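Local coordinates for putative thiol-disulfide oxidoreductase (Bacteroides vulgatus, PDB 4GRF), which probably acts as a thiol-disulfide oxidoreductase, of which this chain is the thioredoxin-fold domain, with a redox-active disulfide, at residues 37-42 with 69-74; 31-36 with 63-68. All coordinates share one frame; numbering follows the deposited sequence.

Contact 1. Residues 37-42 with 69-74; sequences WFAGCS and STDRRE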
loop_
_atom_site.group_PDB
_atom_site.type_symbol
_atom_site.label_atom_id
_atom_site.label_comp_id
_atom_site.label_asym_id
_atom_site.label_seq_id
_atom_site.Cartn_x
_atom_site.Cartn_y
_atom_site.Cartn_z
ATOM N N TRP A 37 -5.365 4.080 -0.642
ATOM C CA TRP A 37 -6.787 3.790 -0.830
ATOM C C TRP A 37 -7.648 4.481 0.216
ATOM O O TRP A 37 -7.155 5.135 1.127
ATOM C CB TRP A 37 -7.018 2.274 -0.778
ATOM C CG TRP A 37 -6.882 1.705 0.601
ATOM C CD1 TRP A 37 -5.733 1.578 1.327
ATOM C CD2 TRP A 37 -7.925 1.193 1.422
ATOM N NE1 TRP A 37 -5.991 1.024 2.539
ATOM C CE2 TRP A 37 -7.339 0.794 2.638
ATOM C CE3 TRP A 37 -9.306 1.067 1.267
ATOM C CZ2 TRP A 37 -8.070 0.254 3.677
ATOM C CZ3 TRP A 37 -10.031 0.536 2.303
ATOM C CH2 TRP A 37 -9.410 0.128 3.498
ATOM N N PHE A 38 -8.963 4.338 0.069
ATOM C CA PHE A 38 -9.873 4.699 1.134
ATOM C C PHE A 38 -11.144 3.901 0.876
ATOM O O PHE A 38 -11.343 3.384 -0.212
ATOM C CB PHE A 38 -10.172 6.211 1.163
ATOM C CG PHE A 38 -10.526 6.778 -0.170
ATOM C CD1 PHE A 38 -9.525 7.189 -1.045
ATOM C CD2 PHE A 38 -11.845 6.897 -0.571
ATOM C CE1 PHE A 38 -9.842 7.708 -2.291
ATOM C CE2 PHE A 38 -12.167 7.427 -1.817
ATOM C CZ PHE A 38 -11.160 7.827 -2.677
ATOM N N ALA A 39 -11.977 3.783 1.899
ATOM C CA ALA A 39 -13.140 2.910 1.862
ATOM C C ALA A 39 -14.092 3.211 0.697
ATOM O O ALA A 39 -14.683 2.280 0.127
ATOM C CB ALA A 39 -13.881 3.008 3.192
ATOM N N GLY A 40 -14.229 4.487 0.340
ATOM C CA GLY A 40 -15.153 4.900 -0.723
ATOM C C GLY A 40 -14.600 4.800 -2.138
ATOM O O GLY A 40 -15.192 5.322 -3.093
ATOM N N CYS A 41 -13.461 4.133 -2.279
ATOM C CA CYS A 41 -12.861 3.921 -3.592
ATOM C C CYS A 41 -13.167 2.501 -4.063
ATOM O O CYS A 41 -12.510 1.526 -3.639
ATOM C CB CYS A 41 -11.353 4.149 -3.486
ATOM S SG CYS A 41 -10.436 3.703 -4.964
ATOM N N SER A 42 -14.169 2.363 -4.931
ATOM C CA SER A 42 -14.654 1.047 -5.363
ATOM C C SER A 42 -13.562 0.213 -6.013
ATOM O O SER A 42 -13.360 -0.948 -5.696
ATOM C CB SER A 42 -15.787 1.208 -6.372
ATOM O OG SER A 42 -17.010 1.448 -5.722
ATOM N N SER A 69 -4.414 4.312 4.104
ATOM C CA SER A 69 -5.726 4.931 3.880
ATOM C C SER A 69 -5.765 6.394 4.234
ATOM O O SER A 69 -5.153 6.836 5.214
ATOM C CB SER A 69 -6.825 4.209 4.664
ATOM O OG SER A 69 -8.069 4.890 4.559
ATOM N N THR A 70 -6.519 7.123 3.421
ATOM C CA THR A 70 -6.801 8.525 3.627
ATOM C C THR A 70 -8.212 8.745 4.195
ATOM O O THR A 70 -8.714 9.856 4.207
ATOM C CB THR A 70 -6.701 9.297 2.304
ATOM O OG1 THR A 70 -7.664 8.799 1.377
ATOM C CG2 THR A 70 -5.316 9.181 1.697
ATOM N N ASP A 71 -8.837 7.698 4.685
ATOM C CA ASP A 71 -10.198 7.810 5.216
ATOM C C ASP A 71 -10.322 8.894 6.294
ATOM O O ASP A 71 -9.522 8.951 7.230
ATOM C CB ASP A 71 -10.635 6.471 5.807
ATOM C CG ASP A 71 -11.302 5.585 4.783
ATOM O OD1 ASP A 71 -12.400 5.956 4.332
ATOM O OD2 ASP A 71 -10.734 4.530 4.458
ATOM N N ARG A 72 -11.346 9.748 6.159
ATOM C CA ARG A 72 -11.611 10.780 7.150
ATOM C C ARG A 72 -12.168 10.154 8.426
ATOM O O ARG A 72 -11.938 10.657 9.526
ATOM C CB ARG A 72 -12.600 11.821 6.603
ATOM C CG ARG A 72 -12.084 12.608 5.400
ATOM C CD ARG A 72 -12.543 14.064 5.427
ATOM N NE ARG A 72 -13.650 14.295 6.357
ATOM C CZ ARG A 72 -13.543 14.982 7.493
ATOM N NH1 ARG A 72 -12.381 15.521 7.844
ATOM N NH2 ARG A 72 -14.600 15.139 8.281
ATOM N N ARG A 73 -12.849 9.037 8.283
ATOM C CA ARG A 73 -13.381 8.368 9.441
ATOM C C ARG A 73 -12.796 6.994 9.685
ATOM O O ARG A 73 -12.870 6.126 8.865
ATOM C CB ARG A 73 -14.885 8.261 9.331
ATOM C CG ARG A 73 -15.547 9.597 9.150
ATOM C CD ARG A 73 -17.005 9.534 9.515
ATOM N NE ARG A 73 -17.766 8.744 8.567
ATOM C CZ ARG A 73 -18.643 7.812 8.912
ATOM N NH1 ARG A 73 -18.881 7.563 10.194
ATOM N NH2 ARG A 73 -19.295 7.135 7.977
ATOM N N GLU A 74 -12.270 6.822 10.874
ATOM C CA GLU A 74 -11.678 5.576 11.283
ATOM C C GLU A 74 -12.668 4.419 11.167
ATOM O O GLU A 74 -12.305 3.313 10.756
ATOM C CB GLU A 74 -11.169 5.716 12.716
ATOM C CG GLU A 74 -10.382 4.541 13.239
ATOM C CD GLU A 74 -9.816 4.829 14.615
ATOM O OE1 GLU A 74 -10.083 4.043 15.546
ATOM O OE2 GLU A 74 -9.122 5.859 14.760
HETATM O O HOH W 1 -13.948 6.556 2.286
#

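Contact 2. Residues 31-36 with 63-68; sequences YVLVDF and FTIYGV. With SO4 (sulfate ion), chain E.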
loop_
_atom_site.group_PDB
_atom_site.type_symbol
_atom_site.label_atom_id
_atom_site.label_comp_id
_atom_site.label_asym_id
_atom_site.label_seq_id
_atom_site.Cartn_x
_atom_site.Cartn_y
_atom_site.Cartn_z
ATOM N N TYR A 31 10.575 -6.229 -0.394
ATOM C CA TYR A 31 9.748 -5.598 -1.399
ATOM C C TYR A 31 8.414 -5.293 -0.727
ATOM O O TYR A 31 7.891 -6.110 0.018
ATOM C CB TYR A 31 9.546 -6.519 -2.600
ATOM C CG TYR A 31 10.720 -6.516 -3.529
ATOM C CD1 TYR A 31 10.865 -5.533 -4.492
ATOM C CD2 TYR A 31 11.664 -7.529 -3.477
ATOM C CE1 TYR A 31 11.943 -5.534 -5.367
ATOM C CE2 TYR A 31 12.744 -7.532 -4.337
ATOM C CZ TYR A 31 12.889 -6.534 -5.267
ATOM O OH TYR A 31 13.978 -6.551 -6.112
ATOM N N VAL A 32 7.883 -4.102 -1.001
ATOM C CA VAL A 32 6.632 -3.679 -0.410
ATOM C C VAL A 32 5.736 -3.126 -1.501
ATOM O O VAL A 32 6.117 -2.197 -2.195
ATOM C CB VAL A 32 6.860 -2.534 0.602
ATOM C CG1 VAL A 32 5.570 -2.276 1.382
ATOM C CG2 VAL A 32 8.000 -2.855 1.551
ATOM N N LEU A 33 4.543 -3.686 -1.630
ATOM C CA LEU A 33 3.517 -3.070 -2.420
ATOM C C LEU A 33 2.862 -2.055 -1.507
ATOM O O LEU A 33 2.413 -2.398 -0.406
ATOM C CB LEU A 33 2.488 -4.115 -2.845
ATOM C CG LEU A 33 1.730 -4.008 -4.166
ATOM C CD1 LEU A 33 2.639 -3.867 -5.387
ATOM C CD2 LEU A 33 0.904 -5.277 -4.312
ATOM N N VAL A 34 2.851 -0.805 -1.938
ATOM C CA VAL A 34 2.179 0.244 -1.197
ATOM C C VAL A 34 0.857 0.567 -1.913
ATOM O O VAL A 34 0.850 0.895 -3.110
ATOM C CB VAL A 34 3.065 1.483 -1.082
ATOM C CG1 VAL A 34 2.387 2.544 -0.231
ATOM C CG2 VAL A 34 4.403 1.107 -0.477
ATOM N N ASP A 35 -0.233 0.381 -1.185
ATOM C CA ASP A 35 -1.585 0.557 -1.700
ATOM C C ASP A 35 -2.236 1.746 -1.023
ATOM O O ASP A 35 -2.609 1.655 0.145
ATOM C CB ASP A 35 -2.375 -0.710 -1.388
ATOM C CG ASP A 35 -3.802 -0.630 -1.809
ATOM O OD1 ASP A 35 -4.108 0.213 -2.671
ATOM O OD2 ASP A 35 -4.617 -1.415 -1.252
ATOM N N PHE A 36 -2.317 2.869 -1.730
ATOM C CA PHE A 36 -3.020 4.044 -1.244
ATOM C C PHE A 36 -4.498 3.942 -1.635
ATOM O O PHE A 36 -4.847 3.761 -2.808
ATOM C CB PHE A 36 -2.458 5.329 -1.849
ATOM C CG PHE A 36 -1.001 5.612 -1.532
ATOM C CD1 PHE A 36 0.006 5.084 -2.312
ATOM C CD2 PHE A 36 -0.652 6.453 -0.491
ATOM C CE1 PHE A 36 1.345 5.375 -2.037
ATOM C CE2 PHE A 36 0.673 6.750 -0.224
ATOM C CZ PHE A 36 1.662 6.197 -0.987
ATOM N N PHE A 63 8.619 -10.117 1.077
ATOM C CA PHE A 63 7.585 -9.270 0.489
ATOM C C PHE A 63 6.476 -9.000 1.487
ATOM O O PHE A 63 6.056 -9.882 2.239
ATOM C CB PHE A 63 6.973 -9.951 -0.720
ATOM C CG PHE A 63 5.783 -9.221 -1.298
ATOM C CD1 PHE A 63 5.963 -8.087 -2.044
ATOM C CD2 PHE A 63 4.480 -9.672 -1.073
ATOM C CE1 PHE A 63 4.885 -7.423 -2.580
ATOM C CE2 PHE A 63 3.399 -9.009 -1.593
ATOM C CZ PHE A 63 3.588 -7.877 -2.352
ATOM N N THR A 64 5.964 -7.775 1.471
ATOM C CA THR A 64 4.728 -7.500 2.184
ATOM C C THR A 64 3.881 -6.429 1.461
ATOM O O THR A 64 4.287 -5.861 0.449
ATOM C CB THR A 64 4.974 -7.123 3.659
ATOM O OG1 THR A 64 3.736 -7.165 4.379
ATOM C CG2 THR A 64 5.625 -5.753 3.797
ATOM N N ILE A 65 2.677 -6.214 1.978
ATOM C CA ILE A 65 1.826 -5.132 1.501
ATOM C C ILE A 65 1.615 -4.165 2.643
ATOM O O ILE A 65 1.342 -4.557 3.800
ATOM C CB ILE A 65 0.467 -5.647 0.970
ATOM C CG1 ILE A 65 0.686 -6.686 -0.160
ATOM C CG2 ILE A 65 -0.407 -4.477 0.520
ATOM C CD1 ILE A 65 -0.586 -7.316 -0.712
ATOM N N TYR A 66 1.759 -2.882 2.312
ATOM C CA TYR A 66 1.559 -1.777 3.234
ATOM C C TYR A 66 0.400 -0.933 2.695
ATOM O O TYR A 66 0.514 -0.229 1.679
ATOM C CB TYR A 66 2.850 -0.963 3.325
ATOM C CG TYR A 66 2.880 0.229 4.280
ATOM C CD1 TYR A 66 2.668 0.083 5.643
ATOM C CD2 TYR A 66 3.227 1.488 3.812
ATOM C CE1 TYR A 66 2.750 1.165 6.502
ATOM C CE2 TYR A 66 3.305 2.574 4.653
ATOM C CZ TYR A 66 3.079 2.416 5.998
ATOM O OH TYR A 66 3.166 3.508 6.828
ATOM N N GLY A 67 -0.758 -1.060 3.339
ATOM C CA GLY A 67 -1.923 -0.304 2.916
ATOM C C GLY A 67 -2.013 1.011 3.663
ATOM O O GLY A 67 -1.840 1.057 4.895
ATOM N N VAL A 68 -2.262 2.080 2.903
ATOM C CA VAL A 68 -2.259 3.438 3.414
ATOM C C VAL A 68 -3.569 4.109 3.084
ATOM O O VAL A 68 -3.840 4.394 1.920
ATOM C CB VAL A 68 -1.093 4.246 2.818
ATOM C CG1 VAL A 68 -1.066 5.654 3.394
ATOM C CG2 VAL A 68 0.220 3.528 3.054
HETATM S S SO4 E . 4.242 -9.012 7.451
HETATM O O1 SO4 E . 5.352 -9.965 7.680
HETATM O O2 SO4 E . 3.769 -9.158 6.047
HETATM O O3 SO4 E . 3.125 -9.305 8.382
HETATM O O4 SO4 E . 4.732 -7.635 7.718
#

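Contact 1. Residues 37-42 with 69-74
The loop that leads into the CxxC motif of this thioredoxin fold, residues 37-42, lies here against residues 69-74, the loop that leaves the neighbouring parallel strand. Cys41 stands at the N-cap of the next helix and forms the disulfide with Cys44. Strand pairing ends at Trp37, whose O accepts from Thr70 N at 3.1 Å, nearly along the C=O axis. Ser69 CB sits over one face of the indole, 4.2 Å from the centroid of the five-membered ring of Trp37, a CH-pi contact that a small serine can make without crowding. Ser69 OG, anti to the backbone N (chi1 174°), takes the N-H of Asp71 in an ST turn and donates to Asp71 OD2 at 2.7 Å, meeting it from above the carboxylate plane. Asp71 OD2 also uses its syn lone pair for Ala39 N, 2.9 Å away, while OD1 adds a weak bond to that N-H. A water links OD1 to Gly40 N, so the aspartate reaches two successive amides of the type I turn from Phe38 to Cys41. Thr70 OG1 touches Phe38 CD1 at 3.5 Å, and Cys41 CB lies over a face of the Phe38 ring. An alanine in place of Asp71 would probably loosen the turn before Cys41, since the acceptor for Ala39 N and for the Ser69 hydroxyl would be gone. Two protein donors and a bridging water around one carboxylate are likely to stabilise its charged form and hold its rotation.

Contact 2. Residues 31-36 with 63-68
Five backbone hydrogen bonds join strands 31-36 and 63-68, which run parallel and in register. Leu33 and Asp35 each use both N-H and C=O, while Tyr31 gives its C=O: Thr64 N binds Tyr31 O, Leu33 N binds Thr64 O, and Tyr66 N meets Leu33 O at 2.8 Å with an N-H...O angle of 175°. Asp35 N then reaches Tyr66 O, and Val68 N comes to Asp35 O at 2.8 Å from above the carbonyl plane. The local axes approach to 4.6 Å and cross at -23°. CA-H...O contacts fill in between, as from Val32 CA to Thr64 O.

These are adjacent interior strands of the mixed thioredoxin sheet, 31-37 being the middle one. On one face Leu33 CB packs on Phe63 CZ at 4.0 Å, and Tyr31 CB lies at the edge of that ring; Leu51 and Val136, from two helices, close over Leu33. Gly67 pairs with Asp35; a side chain there would point to this face, close to Asp35 O.

On the other face the beta-branched valines suit extended backbone. Val32 CG1 lies alongside Tyr66 CB at 3.6 Å, Val34 CG1 meets Val68 CG2, and Phe36 CD2 rests on Val68 CG1 at 4.0 Å.

Among polar side chains, Tyr66 OH is hydrogen-bonded to Val22 O. Thr64 OG1 donates to O2 of a sulfate, probably from the crystallisation liquor, at 2.6 Å; Tyr55 OH and Asn89 ND2 also hold this ion.

From the N terminus, the chain runs through 31-36 directly into 37-42, where the CxxC motif begins, passes helices 42-46 and 48-58, then returns through 63-68 directly into 69-74. The two contacts therefore alternate along the chain and cross: each closes a loop of 26 residues, and the helical connection makes a beta-alpha-beta crossover. Contact 2 joins two adjacent interior strands of the sheet, whereas contact 1 joins the loops that follow the C-terminal ends of those strands, about 16 Å away between centres. They meet where Trp37 N lies 3.0 Å from Val68 O, a probable hydrogen bond that carries the ladder across the boundary toward the CxxC disulfide, the probable redox centre.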